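Local coordinates for glycosyl hydrolase family 2, TIM barrel domain protein (Faecalibacterium prausnitzii A2-165, PDB 6ED2) that probably hydrolyses beta-D-glucuronides as a family 2 glycosyl hydrolase of a human gut bacterium, a beta-glucuronidase of the kind that reactivates drugs, at residues T215-T220 / G296-E301; W267-A272 / G371-D376; I347-F352 / K617-L622; I434-L439 / Q466-T471. All blocks are in the same frame, centred on the assembly; numbering follows the deposited sequence.

The contacts run from the immunoglobulin-like family 2 domain into the TIM barrel. Interactions 1 and 2, centres 13 Å apart, lie where that domain meets the barrel, at the domain's first strand with linker 296-301 and at loop 267-272; their segments alternate along the chain, and Trp-267 N of interaction 2 probably bonds to Ile-297 O of interaction 1. All four reach the barrel sheet, where strands 351-353, 373-377 and 433-440 of 3, 2 and 4 are successive parallel neighbours. Interaction 4 falls between the two halves of interaction 3, which brings helix 610-621 back to the barrel. Gln-466 of interaction 4, centred 16 Å from interaction 1, bonds to its Arg-298 and ties domain to barrel again.

Interaction 1 (T215-T220 / G296-E301); sequences TRYRLT and GIRTFE
Tyr-217 lays its ring against the backbone of 296-298, with the carbonyl O of Gly-296 over one face, 3.4 Å from CE1. Its CG stands anti to the carbonyl carbon (chi1 -57°), which carries the ring from strand 210-219 toward the incoming chain. At the root of the ring, CB comes within 3.4 Å of Arg-298 O, while CD1 lies 4.2 Å from the CG2 methyl of Ile-297. The guanidinium of Arg-298 is turned steeply to the phenol, the two planes 81° apart, and its NH1 is 4.1 Å from Tyr-217 CD2; its polar end is held elsewhere, by Pro-431 O and Gln-466. Beyond the ring, the hydroxyl shares a water with the backbone: Tyr-217 OH is 2.9 Å from the water, which accepts the N-H of Gly-296. Further along, Thr-299 points its methyl CG2 at the strand, 3.9 Å from Leu-219 CG and 3.6 Å from Tyr-217 O, and the side chains of Thr-299 and Leu-219 meet at a slant. With Tyr-217 replaced by an alanine, a gap is likely to open over Gly-296 and Ile-297, and the water would lose its phenol partner. The contact joins an outer strand of the three-stranded sheet, paired with strand 223-232, to the connection between strands 286-295 and 300-303, where the immunoglobulin-like domain hands over to the barrel; loop residue Gln-466 touches the same tyrosine.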
loop_
_atom_site.group_PDB
_atom_site.type_symbol
_atom_site.label_atom_id
_atom_site.label_comp_id
_atom_site.label_asym_id
_atom_site.label_seq_id
_atom_site.Cartn_x
_atom_site.Cartn_y
_atom_site.Cartn_z
ATOM N N THR A 215 40.873 22.488 -18.842
ATOM C CA THR A 215 40.965 21.874 -20.161
ATOM C C THR A 215 39.888 22.462 -21.071
ATOM O O THR A 215 38.803 22.839 -20.610
ATOM C CB THR A 215 40.804 20.325 -20.114
ATOM O OG1 THR A 215 39.580 19.966 -19.447
ATOM C CG2 THR A 215 41.985 19.666 -19.411
ATOM N N ARG A 216 40.230 22.560 -22.365
ATOM C CA ARG A 216 39.350 22.879 -23.488
ATOM C C ARG A 216 39.619 21.847 -24.566
ATOM O O ARG A 216 40.758 21.411 -24.740
ATOM C CB ARG A 216 39.611 24.280 -24.128
ATOM C CG ARG A 216 39.348 25.479 -23.250
ATOM C CD ARG A 216 40.277 26.670 -23.584
ATOM N NE ARG A 216 40.441 27.551 -22.405
ATOM C CZ ARG A 216 41.609 27.871 -21.832
ATOM N NH1 ARG A 216 42.750 27.405 -22.325
ATOM N NH2 ARG A 216 41.642 28.663 -20.769
ATOM N N TYR A 217 38.594 21.498 -25.329
ATOM C CA TYR A 217 38.722 20.406 -26.283
ATOM C C TYR A 217 38.410 20.879 -27.694
ATOM O O TYR A 217 37.585 21.776 -27.907
ATOM C CB TYR A 217 37.807 19.221 -25.888
ATOM C CG TYR A 217 38.125 18.745 -24.484
ATOM C CD1 TYR A 217 39.054 17.732 -24.268
ATOM C CD2 TYR A 217 37.561 19.361 -23.382
ATOM C CE1 TYR A 217 39.372 17.317 -23.000
ATOM C CE2 TYR A 217 37.883 18.961 -22.100
ATOM C CZ TYR A 217 38.780 17.929 -21.919
ATOM O OH TYR A 217 39.104 17.531 -20.652
ATOM N N ARG A 218 39.082 20.249 -28.651
ATOM C CA ARG A 218 38.948 20.576 -30.059
ATOM C C ARG A 218 39.145 19.291 -30.851
ATOM O O ARG A 218 40.124 18.565 -30.634
ATOM C CB ARG A 218 39.977 21.645 -30.439
ATOM C CG ARG A 218 40.055 22.016 -31.896
ATOM C CD ARG A 218 40.988 23.239 -32.075
ATOM N NE ARG A 218 42.281 23.052 -31.399
ATOM C CZ ARG A 218 42.699 23.732 -30.327
ATOM N NH1 ARG A 218 43.895 23.474 -29.791
ATOM N NH2 ARG A 218 41.937 24.682 -29.793
ATOM N N LEU A 219 38.206 18.996 -31.744
ATOM C CA LEU A 219 38.325 17.838 -32.615
ATOM C C LEU A 219 39.020 18.232 -33.915
ATOM O O LEU A 219 38.784 19.316 -34.453
ATOM C CB LEU A 219 36.945 17.242 -32.903
ATOM C CG LEU A 219 36.069 16.985 -31.671
ATOM C CD1 LEU A 219 34.806 16.227 -32.050
ATOM C CD2 LEU A 219 36.834 16.250 -30.578
ATOM N N THR A 220 39.891 17.357 -34.404
ATOM C CA THR A 220 40.650 17.598 -35.630
ATOM C C THR A 220 40.409 16.448 -36.599
ATOM O O THR A 220 39.695 15.495 -36.288
ATOM C CB THR A 220 42.143 17.774 -35.336
ATOM O OG1 THR A 220 42.691 16.532 -34.882
ATOM C CG2 THR A 220 42.351 18.835 -34.261
ATOM N N GLY A 296 37.636 13.219 -20.190
ATOM C CA GLY A 296 37.040 12.731 -21.420
ATOM C C GLY A 296 37.189 13.783 -22.499
ATOM O O GLY A 296 37.076 14.980 -22.227
ATOM N N ILE A 297 37.460 13.328 -23.715
ATOM C CA ILE A 297 37.666 14.208 -24.855
ATOM C C ILE A 297 36.325 14.367 -25.561
ATOM O O ILE A 297 35.846 13.447 -26.231
ATOM C CB ILE A 297 38.740 13.657 -25.803
ATOM C CG1 ILE A 297 40.068 13.490 -25.057
ATOM C CG2 ILE A 297 38.932 14.586 -26.983
ATOM C CD1 ILE A 297 41.191 13.000 -25.962
ATOM N N ARG A 298 35.712 15.534 -25.399
ATOM C CA ARG A 298 34.424 15.801 -26.017
ATOM C C ARG A 298 34.223 17.308 -26.103
ATOM O O ARG A 298 34.672 18.056 -25.228
ATOM C CB ARG A 298 33.277 15.152 -25.229
ATOM C CG ARG A 298 33.099 15.719 -23.820
ATOM C CD ARG A 298 32.038 16.809 -23.777
ATOM N NE ARG A 298 31.897 17.468 -22.473
ATOM C CZ ARG A 298 32.572 18.554 -22.109
ATOM N NH1 ARG A 298 33.462 19.082 -22.944
ATOM N NH2 ARG A 298 32.373 19.100 -20.907
ATOM N N THR A 299 33.504 17.734 -27.141
ATOM C CA THR A 299 33.075 19.119 -27.294
ATOM C C THR A 299 31.564 19.227 -27.116
ATOM O O THR A 299 30.811 18.308 -27.460
ATOM C CB THR A 299 33.450 19.685 -28.664
ATOM O OG1 THR A 299 32.707 19.002 -29.687
ATOM C CG2 THR A 299 34.946 19.550 -28.918
ATOM N N PHE A 300 31.123 20.356 -26.569
ATOM C CA PHE A 300 29.692 20.560 -26.400
ATOM C C PHE A 300 29.353 22.037 -26.556
ATOM O O PHE A 300 29.962 22.885 -25.899
ATOM C CB PHE A 300 29.226 20.044 -25.042
ATOM C CG PHE A 300 27.745 20.123 -24.849
ATOM C CD1 PHE A 300 26.932 19.066 -25.208
ATOM C CD2 PHE A 300 27.164 21.259 -24.312
ATOM C CE1 PHE A 300 25.545 19.137 -25.022
ATOM C CE2 PHE A 300 25.793 21.338 -24.131
ATOM C CZ PHE A 300 24.982 20.270 -24.487
ATOM N N GLU A 301 28.367 22.333 -27.405
ATOM C CA GLU A 301 27.978 23.711 -27.689
ATOM C C GLU A 301 26.605 23.726 -28.346
ATOM O O GLU A 301 26.183 22.750 -28.974
ATOM C CB GLU A 301 28.996 24.398 -28.601
ATOM C CG GLU A 301 29.101 23.729 -29.963
ATOM C CD GLU A 301 30.047 24.472 -30.915
ATOM O OE1 GLU A 301 30.265 23.968 -32.036
ATOM O OE2 GLU A 301 30.562 25.558 -30.547
HETATM O O HOH W 1 37.138 15.977 -19.227
#

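Interaction 2 (W267-A272 / G371-D376); sequences WNVHAA and GFLIID
His-270 meets Phe-372 in a T-shaped pair, where a type II beta turn, Asn-268 to Ala-271, docks on the entry to barrel strand 373-377. The imidazole presents its edge to the phenyl face, planes at 78°, with NE2 4.0 Å from Phe-372 CZ; chi1 of -61° sets the ring anti to the carbonyl carbon and over toward Phe-372. That same NE2 is hydrogen-bonded to Ala-349 O, so the ring is fixed from a second direction. Trp-267 extends the other way round, CG anti to its N (chi1 -172°), and its six-membered ring reaches the barrel chain with its edge: Phe-372 O and Leu-373 CD2 lie near the indole plane, Leu-373 CD2 3.8 Å from Trp-267 CZ3. The indole NE1 is taken by Asp-368 O of helix 361-370. Val-269 puts CG2 crosswise on the leucine, 3.7 Å from Leu-373 CG. Gly-371, with positive phi after that helix, sits so close under the turn that a CB would run into His-270 N and Asn-268 O. The turn is fastened to the barrel chain by one nearly linear bond, His-270 N to Gly-371 O, 2.7 Å long, arriving in the carbonyl plane on a lone pair.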
loop_
_atom_site.group_PDB
_atom_site.type_symbol
_atom_site.label_atom_id
_atom_site.label_comp_id
_atom_site.label_asym_id
_atom_site.label_seq_id
_atom_site.Cartn_x
_atom_site.Cartn_y
_atom_site.Cartn_z
ATOM N N TRP A 267 34.744 10.798 -25.837
ATOM C CA TRP A 267 33.714 10.567 -24.840
ATOM C C TRP A 267 32.346 10.881 -25.439
ATOM O O TRP A 267 32.147 11.950 -26.021
ATOM C CB TRP A 267 34.011 11.445 -23.627
ATOM C CG TRP A 267 33.176 11.234 -22.422
ATOM C CD1 TRP A 267 33.532 10.568 -21.272
ATOM C CD2 TRP A 267 31.865 11.764 -22.190
ATOM N NE1 TRP A 267 32.506 10.631 -20.349
ATOM C CE2 TRP A 267 31.471 11.356 -20.892
ATOM C CE3 TRP A 267 30.979 12.531 -22.959
ATOM C CZ2 TRP A 267 30.232 11.690 -20.354
ATOM C CZ3 TRP A 267 29.751 12.869 -22.420
ATOM C CH2 TRP A 267 29.387 12.452 -21.129
ATOM N N ASN A 268 31.406 9.948 -25.304
ATOM C CA ASN A 268 30.095 10.070 -25.924
ATOM C C ASN A 268 28.996 9.628 -24.967
ATOM O O ASN A 268 29.239 8.884 -24.014
ATOM C CB ASN A 268 30.021 9.240 -27.199
ATOM C CG ASN A 268 30.038 10.097 -28.424
ATOM O OD1 ASN A 268 29.121 10.914 -28.641
ATOM N ND2 ASN A 268 31.084 9.946 -29.231
ATOM N N VAL A 269 27.770 10.078 -25.255
ATOM C CA VAL A 269 26.610 9.692 -24.460
ATOM C C VAL A 269 26.492 8.176 -24.444
ATOM O O VAL A 269 26.494 7.530 -25.498
ATOM C CB VAL A 269 25.333 10.335 -25.026
ATOM C CG1 VAL A 269 24.098 9.512 -24.640
ATOM C CG2 VAL A 269 25.183 11.724 -24.508
ATOM N N HIS A 270 26.406 7.597 -23.245
ATOM C CA HIS A 270 26.329 6.151 -23.045
ATOM C C HIS A 270 27.511 5.405 -23.664
ATOM O O HIS A 270 27.471 4.180 -23.798
ATOM C CB HIS A 270 25.008 5.577 -23.582
ATOM C CG HIS A 270 23.785 6.126 -22.904
ATOM N ND1 HIS A 270 22.605 6.366 -23.577
ATOM C CD2 HIS A 270 23.561 6.489 -21.618
ATOM C CE1 HIS A 270 21.707 6.843 -22.735
ATOM N NE2 HIS A 270 22.260 6.924 -21.539
ATOM N N ALA A 271 28.569 6.111 -24.039
ATOM C CA ALA A 271 29.738 5.506 -24.652
ATOM C C ALA A 271 30.960 6.285 -24.173
ATOM O O ALA A 271 31.719 6.860 -24.941
ATOM C CB ALA A 271 29.628 5.506 -26.178
ATOM N N ALA A 272 31.139 6.325 -22.862
ATOM C CA ALA A 272 32.202 7.135 -22.300
ATOM C C ALA A 272 33.558 6.542 -22.648
ATOM O O ALA A 272 33.698 5.336 -22.846
ATOM C CB ALA A 272 32.054 7.233 -20.785
ATOM N N GLY A 371 28.913 7.889 -19.190
ATOM C CA GLY A 371 28.525 8.694 -20.336
ATOM C C GLY A 371 27.169 9.354 -20.187
ATOM O O GLY A 371 26.315 9.237 -21.069
ATOM N N PHE A 372 26.956 10.038 -19.066
ATOM C CA PHE A 372 25.739 10.796 -18.812
ATOM C C PHE A 372 26.049 12.286 -18.875
ATOM O O PHE A 372 27.150 12.716 -18.533
ATOM C CB PHE A 372 25.139 10.451 -17.443
ATOM C CG PHE A 372 24.186 9.284 -17.474
ATOM C CD1 PHE A 372 24.660 7.983 -17.427
ATOM C CD2 PHE A 372 22.818 9.491 -17.552
ATOM C CE1 PHE A 372 23.781 6.906 -17.460
ATOM C CE2 PHE A 372 21.932 8.416 -17.593
ATOM C CZ PHE A 372 22.413 7.124 -17.545
ATOM N N LEU A 373 25.077 13.065 -19.343
ATOM C CA LEU A 373 25.195 14.512 -19.427
ATOM C C LEU A 373 24.582 15.141 -18.186
ATOM O O LEU A 373 23.489 14.759 -17.761
ATOM C CB LEU A 373 24.485 15.039 -20.680
ATOM C CG LEU A 373 24.851 14.365 -21.996
ATOM C CD1 LEU A 373 24.023 14.929 -23.147
ATOM C CD2 LEU A 373 26.345 14.549 -22.262
ATOM N N ILE A 374 25.268 16.135 -17.634
ATOM C CA ILE A 374 24.849 16.807 -16.406
ATOM C C ILE A 374 24.663 18.293 -16.676
ATOM O O ILE A 374 25.562 18.948 -17.223
ATOM C CB ILE A 374 25.885 16.617 -15.286
ATOM C CG1 ILE A 374 25.986 15.134 -14.891
ATOM C CG2 ILE A 374 25.555 17.516 -14.083
ATOM C CD1 ILE A 374 26.867 14.910 -13.680
ATOM N N ILE A 375 23.523 18.826 -16.247
ATOM C CA ILE A 375 23.332 20.256 -16.067
ATOM C C ILE A 375 23.607 20.576 -14.604
ATOM O O ILE A 375 22.865 20.149 -13.717
ATOM C CB ILE A 375 21.923 20.699 -16.478
ATOM C CG1 ILE A 375 21.656 20.302 -17.937
ATOM C CG2 ILE A 375 21.775 22.198 -16.282
ATOM C CD1 ILE A 375 20.252 20.634 -18.417
ATOM N N ASP A 376 24.666 21.342 -14.355
ATOM C CA ASP A 376 25.188 21.581 -13.014
ATOM C C ASP A 376 24.541 22.837 -12.447
ATOM O O ASP A 376 24.620 23.915 -13.058
ATOM C CB ASP A 376 26.707 21.736 -13.076
ATOM C CG ASP A 376 27.420 21.296 -11.790
ATOM O OD1 ASP A 376 26.766 20.958 -10.763
ATOM O OD2 ASP A 376 28.672 21.315 -11.817
#

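Interaction 3 (I347-F352 / K617-L622); sequences IGANCF and KRWTTL
Apolar packing of Trp-619 on Ile-347 and Ala-349 carries most of this contact. The indole leads with its six-membered ring: CZ3 sits 3.9 Å from Ile-347 CG2, which lies in the ring plane at its edge, and also 3.9 Å from Ala-349 CB. Ile-347 extends CG1 anti to its backbone N (chi1 -155°), which leaves the branch CG2 as the methyl that meets the indole, the two side chains slanting past each other. One residue on from the tryptophan, Thr-620 turns CG2 to the glycine, 3.9 Å from Gly-348 CA.

Gly-348 ends helix 334-347 in a Schellman motif with positive phi, and the bend lets the chain drop into barrel strand 351-353. A CB here would run into Thr-620 CG2, so the close approach of helix 610-621, the C-terminal helix packed against the barrel, depends on the missing side chain.

Backbone carbonyls meet carbon on the tryptophan: Ile-347 O is 3.6 Å from Trp-619 CB and near the plane of the ring at its edge, and Gly-348 O is 3.7 Å from the same carbon. The polar bonds of these side chains lead elsewhere, Trp-619 NE1 to Glu-577 and Thr-620 OG1 to Arg-616 O. A leucine at Trp-619 would probably leave Ile-347 and Ala-349 with a gap between them and the helix, and Glu-577 without the indole N-H. Phe-319 adds an edge-to-face ring to the same tryptophan.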
loop_
_atom_site.group_PDB
_atom_site.type_symbol
_atom_site.label_atom_id
_atom_site.label_comp_id
_atom_site.label_asym_id
_atom_site.label_seq_id
_atom_site.Cartn_x
_atom_site.Cartn_y
_atom_site.Cartn_z
ATOM N N ILE A 347 16.330 2.935 -17.956
ATOM C CA ILE A 347 15.199 3.689 -18.490
ATOM C C ILE A 347 15.522 4.468 -19.763
ATOM O O ILE A 347 14.596 4.942 -20.433
ATOM C CB ILE A 347 14.645 4.613 -17.391
ATOM C CG1 ILE A 347 13.177 4.939 -17.669
ATOM C CG2 ILE A 347 15.507 5.844 -17.249
ATOM C CD1 ILE A 347 12.487 5.619 -16.522
ATOM N N GLY A 348 16.791 4.586 -20.150
ATOM C CA GLY A 348 17.139 5.294 -21.371
ATOM C C GLY A 348 17.421 6.774 -21.205
ATOM O O GLY A 348 17.471 7.495 -22.207
ATOM N N ALA A 349 17.591 7.249 -19.974
ATOM C CA ALA A 349 17.987 8.628 -19.749
ATOM C C ALA A 349 19.400 8.867 -20.280
ATOM O O ALA A 349 20.243 7.968 -20.288
ATOM C CB ALA A 349 17.900 8.955 -18.253
ATOM N N ASN A 350 19.662 10.088 -20.745
ATOM C CA ASN A 350 21.039 10.468 -21.056
ATOM C C ASN A 350 21.478 11.717 -20.300
ATOM O O ASN A 350 22.587 12.208 -20.525
ATOM C CB ASN A 350 21.234 10.656 -22.568
ATOM C CG ASN A 350 20.362 11.780 -23.153
ATOM O OD1 ASN A 350 19.942 12.701 -22.443
ATOM N ND2 ASN A 350 20.089 11.700 -24.454
ATOM N N CYS A 351 20.663 12.218 -19.375
ATOM C CA CYS A 351 20.923 13.547 -18.842
ATOM C C CYS A 351 20.217 13.723 -17.509
ATOM O O CYS A 351 19.106 13.227 -17.319
ATOM C CB CYS A 351 20.450 14.628 -19.835
ATOM S SG CYS A 351 20.733 16.330 -19.259
ATOM N N PHE A 352 20.849 14.460 -16.595
ATOM C CA PHE A 352 20.107 14.935 -15.426
ATOM C C PHE A 352 20.647 16.278 -14.964
ATOM O O PHE A 352 21.782 16.653 -15.258
ATOM C CB PHE A 352 20.127 13.935 -14.245
ATOM C CG PHE A 352 21.510 13.595 -13.728
ATOM C CD1 PHE A 352 22.106 14.352 -12.733
ATOM C CD2 PHE A 352 22.191 12.486 -14.210
ATOM C CE1 PHE A 352 23.371 14.012 -12.236
ATOM C CE2 PHE A 352 23.453 12.145 -13.716
ATOM C CZ PHE A 352 24.043 12.920 -12.737
ATOM N N LYS A 617 9.996 3.054 -22.631
ATOM C CA LYS A 617 9.611 2.824 -24.016
ATOM C C LYS A 617 9.847 4.069 -24.860
ATOM O O LYS A 617 10.372 3.981 -25.976
ATOM C CB LYS A 617 8.151 2.384 -24.097
ATOM C CG LYS A 617 7.659 2.256 -25.547
ATOM C CD LYS A 617 6.286 1.570 -25.630
ATOM C CE LYS A 617 5.594 1.771 -26.988
ATOM N NZ LYS A 617 4.104 1.568 -26.887
ATOM N N ARG A 618 9.481 5.241 -24.339
ATOM C CA ARG A 618 9.664 6.467 -25.110
ATOM C C ARG A 618 11.145 6.787 -25.307
ATOM O O ARG A 618 11.601 6.998 -26.438
ATOM C CB ARG A 618 8.941 7.631 -24.422
ATOM C CG ARG A 618 9.167 8.991 -25.088
ATOM C CD ARG A 618 8.338 10.086 -24.403
ATOM N NE ARG A 618 8.791 11.422 -24.764
ATOM C CZ ARG A 618 8.375 12.083 -25.846
ATOM N NH1 ARG A 618 7.491 11.526 -26.672
ATOM N NH2 ARG A 618 8.842 13.302 -26.105
ATOM N N TRP A 619 11.917 6.804 -24.217
ATOM C CA TRP A 619 13.280 7.318 -24.282
ATOM C C TRP A 619 14.201 6.396 -25.068
ATOM O O TRP A 619 15.142 6.874 -25.706
ATOM C CB TRP A 619 13.822 7.534 -22.872
ATOM C CG TRP A 619 13.308 8.786 -22.234
ATOM C CD1 TRP A 619 12.609 9.793 -22.842
ATOM C CD2 TRP A 619 13.458 9.171 -20.867
ATOM N NE1 TRP A 619 12.312 10.784 -21.931
ATOM C CE2 TRP A 619 12.828 10.425 -20.712
ATOM C CE3 TRP A 619 14.067 8.575 -19.750
ATOM C CZ2 TRP A 619 12.792 11.097 -19.489
ATOM C CZ3 TRP A 619 14.020 9.241 -18.542
ATOM C CH2 TRP A 619 13.381 10.485 -18.423
ATOM N N THR A 620 13.965 5.083 -25.022
ATOM C CA THR A 620 14.752 4.146 -25.816
ATOM C C THR A 620 14.255 4.035 -27.245
ATOM O O THR A 620 14.965 3.485 -28.084
ATOM C CB THR A 620 14.754 2.746 -25.181
ATOM O OG1 THR A 620 13.432 2.201 -25.220
ATOM C CG2 THR A 620 15.262 2.797 -23.729
ATOM N N THR A 621 13.061 4.541 -27.535
ATOM C CA THR A 621 12.562 4.587 -28.903
ATOM C C THR A 621 12.964 5.872 -29.622
ATOM O O THR A 621 13.306 5.829 -30.809
ATOM C CB THR A 621 11.036 4.434 -28.905
ATOM O OG1 THR A 621 10.701 3.121 -28.448
ATOM C CG2 THR A 621 10.469 4.637 -30.296
ATOM N N LEU A 622 12.936 7.016 -28.937
ATOM C CA LEU A 622 13.381 8.259 -29.564
ATOM C C LEU A 622 14.850 8.148 -29.971
ATOM O O LEU A 622 15.690 7.755 -29.143
ATOM C CB LEU A 622 13.208 9.444 -28.618
ATOM C CG LEU A 622 11.790 9.810 -28.187
ATOM C CD1 LEU A 622 11.816 10.978 -27.205
ATOM C CD2 LEU A 622 10.942 10.153 -29.410
#

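Interaction 4 (I434-L439 / Q466-T471); sequences IAWSLL and QKRPRT
Three backbone hydrogen bonds join Trp-436 and Leu-438 to the chain 469-471. Leu-438 N gives the shortest, 2.8 Å to Thr-471 O, and Thr-471 N returns one of 2.9 Å to Trp-436 O. The third runs from Trp-436 N to Pro-469 O, 3.1 Å, with an N-H...O angle of 166°. CA-H...O contacts reinforce the ladder, as where Ser-437 CA comes within 3.3 Å of Thr-471 O.

Arg-468 and Trp-436 form the main side-chain meeting beside it. The indole carbon CZ2 stands over one face of the guanidinium, displaced toward its rim and 3.7 Å from NH2, with the two planes 69° apart; Gln-466 OE1 lies over the centre of the opposite face. A bend at chi3 (-71°) swings the guanidinium to this place, where Asp-464 binds NH2 and also takes the indole NE1, while NH1 reaches Val-433 O. Sandwiched and bonded in this way, the group has little freedom to turn, and the nearby carboxylate probably helps to balance its charge.

The pairing is parallel, Trp-436 with Arg-470 and Ser-437 with Thr-471, and belongs to a beta-alpha-beta unit of the TIM barrel: strand 433-440, helix 449-463, strand 470-474. Leu-438 packs on that helix at Phe-457 and Ala-460. On the side of Ser-437, whose OG is bonded to Glu-377, Thr-471 CG2 touches Ser-437 CB at 3.9 Å. At the entry to the strands, Pro-469 CD lies 3.3 Å from Ile-434 O, and its CG faces the Ala-435 methyl.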
loop_
_atom_site.group_PDB
_atom_site.type_symbol
_atom_site.label_atom_id
_atom_site.label_comp_id
_atom_site.label_asym_id
_atom_site.label_seq_id
_atom_site.Cartn_x
_atom_site.Cartn_y
_atom_site.Cartn_z
ATOM N N ILE A 434 27.943 19.583 -18.994
ATOM C CA ILE A 434 27.808 20.274 -20.275
ATOM C C ILE A 434 27.051 21.597 -20.180
ATOM O O ILE A 434 26.931 22.294 -21.191
ATOM C CB ILE A 434 27.156 19.369 -21.346
ATOM C CG1 ILE A 434 25.907 18.655 -20.819
ATOM C CG2 ILE A 434 28.144 18.332 -21.852
ATOM C CD1 ILE A 434 24.634 19.468 -20.909
ATOM N N ALA A 435 26.543 21.977 -19.011
ATOM C CA ALA A 435 25.780 23.218 -18.914
ATOM C C ALA A 435 25.680 23.631 -17.458
ATOM O O ALA A 435 25.816 22.803 -16.551
ATOM C CB ALA A 435 24.377 23.082 -19.519
ATOM N N TRP A 436 25.425 24.925 -17.253
ATOM C CA TRP A 436 25.309 25.536 -15.932
ATOM C C TRP A 436 23.903 26.081 -15.756
ATOM O O TRP A 436 23.414 26.820 -16.612
ATOM C CB TRP A 436 26.307 26.693 -15.747
ATOM C CG TRP A 436 27.708 26.369 -16.181
ATOM C CD1 TRP A 436 28.370 26.856 -17.274
ATOM C CD2 TRP A 436 28.608 25.460 -15.538
ATOM N NE1 TRP A 436 29.641 26.329 -17.333
ATOM C CE2 TRP A 436 29.811 25.468 -16.276
ATOM C CE3 TRP A 436 28.524 24.658 -14.393
ATOM C CZ2 TRP A 436 30.913 24.686 -15.919
ATOM C CZ3 TRP A 436 29.633 23.888 -14.033
ATOM C CH2 TRP A 436 30.799 23.904 -14.798
ATOM N N SER A 437 23.257 25.741 -14.649
ATOM C CA SER A 437 21.969 26.326 -14.310
ATOM C C SER A 437 22.187 27.263 -13.134
ATOM O O SER A 437 22.654 26.832 -12.081
ATOM C CB SER A 437 20.939 25.244 -13.987
ATOM O OG SER A 437 19.789 25.834 -13.409
ATOM N N LEU A 438 21.851 28.543 -13.308
ATOM C CA LEU A 438 22.308 29.565 -12.374
ATOM C C LEU A 438 21.286 29.908 -11.299
ATOM O O LEU A 438 21.661 30.493 -10.277
ATOM C CB LEU A 438 22.687 30.839 -13.138
ATOM C CG LEU A 438 24.098 30.983 -13.729
ATOM C CD1 LEU A 438 24.600 29.744 -14.385
ATOM C CD2 LEU A 438 24.149 32.127 -14.727
ATOM N N LEU A 439 20.012 29.574 -11.515
ATOM C CA LEU A 439 18.937 29.812 -10.559
ATOM C C LEU A 439 17.842 28.796 -10.831
ATOM O O LEU A 439 17.679 28.341 -11.967
ATOM C CB LEU A 439 18.342 31.231 -10.652
ATOM C CG LEU A 439 19.208 32.493 -10.705
ATOM C CD1 LEU A 439 19.479 32.868 -12.139
ATOM C CD2 LEU A 439 18.533 33.644 -9.971
ATOM N N GLN A 466 35.509 26.327 -21.093
ATOM C CA GLN A 466 34.852 25.663 -22.212
ATOM C C GLN A 466 33.625 26.411 -22.703
ATOM O O GLN A 466 33.048 26.008 -23.718
ATOM C CB GLN A 466 34.455 24.231 -21.826
ATOM C CG GLN A 466 35.645 23.344 -21.499
ATOM C CD GLN A 466 35.232 21.956 -21.029
ATOM O OE1 GLN A 466 34.184 21.431 -21.417
ATOM N NE2 GLN A 466 36.060 21.355 -20.196
ATOM N N LYS A 467 33.208 27.472 -22.005
ATOM C CA LYS A 467 32.124 28.334 -22.472
ATOM C C LYS A 467 30.856 27.514 -22.727
ATOM O O LYS A 467 30.207 27.626 -23.770
ATOM C CB LYS A 467 32.561 29.111 -23.723
ATOM C CG LYS A 467 33.811 29.996 -23.488
ATOM C CD LYS A 467 33.437 31.261 -22.696
ATOM C CE LYS A 467 34.645 32.169 -22.365
ATOM N NZ LYS A 467 35.218 31.903 -20.999
ATOM N N ARG A 468 30.521 26.665 -21.757
ATOM C CA ARG A 468 29.344 25.823 -21.861
ATOM C C ARG A 468 28.082 26.659 -21.667
ATOM O O ARG A 468 28.097 27.658 -20.937
ATOM C CB ARG A 468 29.390 24.707 -20.815
ATOM C CG ARG A 468 30.109 23.467 -21.291
ATOM C CD ARG A 468 30.576 22.628 -20.117
ATOM N NE ARG A 468 31.686 23.262 -19.414
ATOM C CZ ARG A 468 32.593 22.596 -18.701
ATOM N NH1 ARG A 468 32.504 21.267 -18.552
ATOM N NH2 ARG A 468 33.588 23.264 -18.129
ATOM N N PRO A 469 26.971 26.245 -22.273
ATOM C CA PRO A 469 25.745 27.067 -22.240
ATOM C C PRO A 469 25.210 27.279 -20.830
ATOM O O PRO A 469 25.376 26.431 -19.944
ATOM C CB PRO A 469 24.756 26.261 -23.092
ATOM C CG PRO A 469 25.331 24.867 -23.156
ATOM C CD PRO A 469 26.819 25.039 -23.100
ATOM N N ARG A 470 24.573 28.440 -20.625
ATOM C CA ARG A 470 24.024 28.833 -19.329
ATOM C C ARG A 470 22.505 28.922 -19.397
ATOM O O ARG A 470 21.945 29.343 -20.416
ATOM C CB ARG A 470 24.580 30.180 -18.859
ATOM C CG ARG A 470 26.102 30.294 -18.886
ATOM C CD ARG A 470 26.516 31.751 -19.128
ATOM N NE ARG A 470 26.043 32.188 -20.442
ATOM C CZ ARG A 470 26.057 33.444 -20.877
ATOM N NH1 ARG A 470 26.520 34.407 -20.097
ATOM N NH2 ARG A 470 25.611 33.728 -22.093
ATOM N N THR A 471 21.844 28.528 -18.307
ATOM C CA THR A 471 20.391 28.513 -18.234
ATOM C C THR A 471 19.981 28.811 -16.799
ATOM O O THR A 471 20.820 28.991 -15.914
ATOM C CB THR A 471 19.806 27.163 -18.712
ATOM O OG1 THR A 471 18.397 27.307 -18.973
ATOM C CG2 THR A 471 19.998 26.065 -17.652
#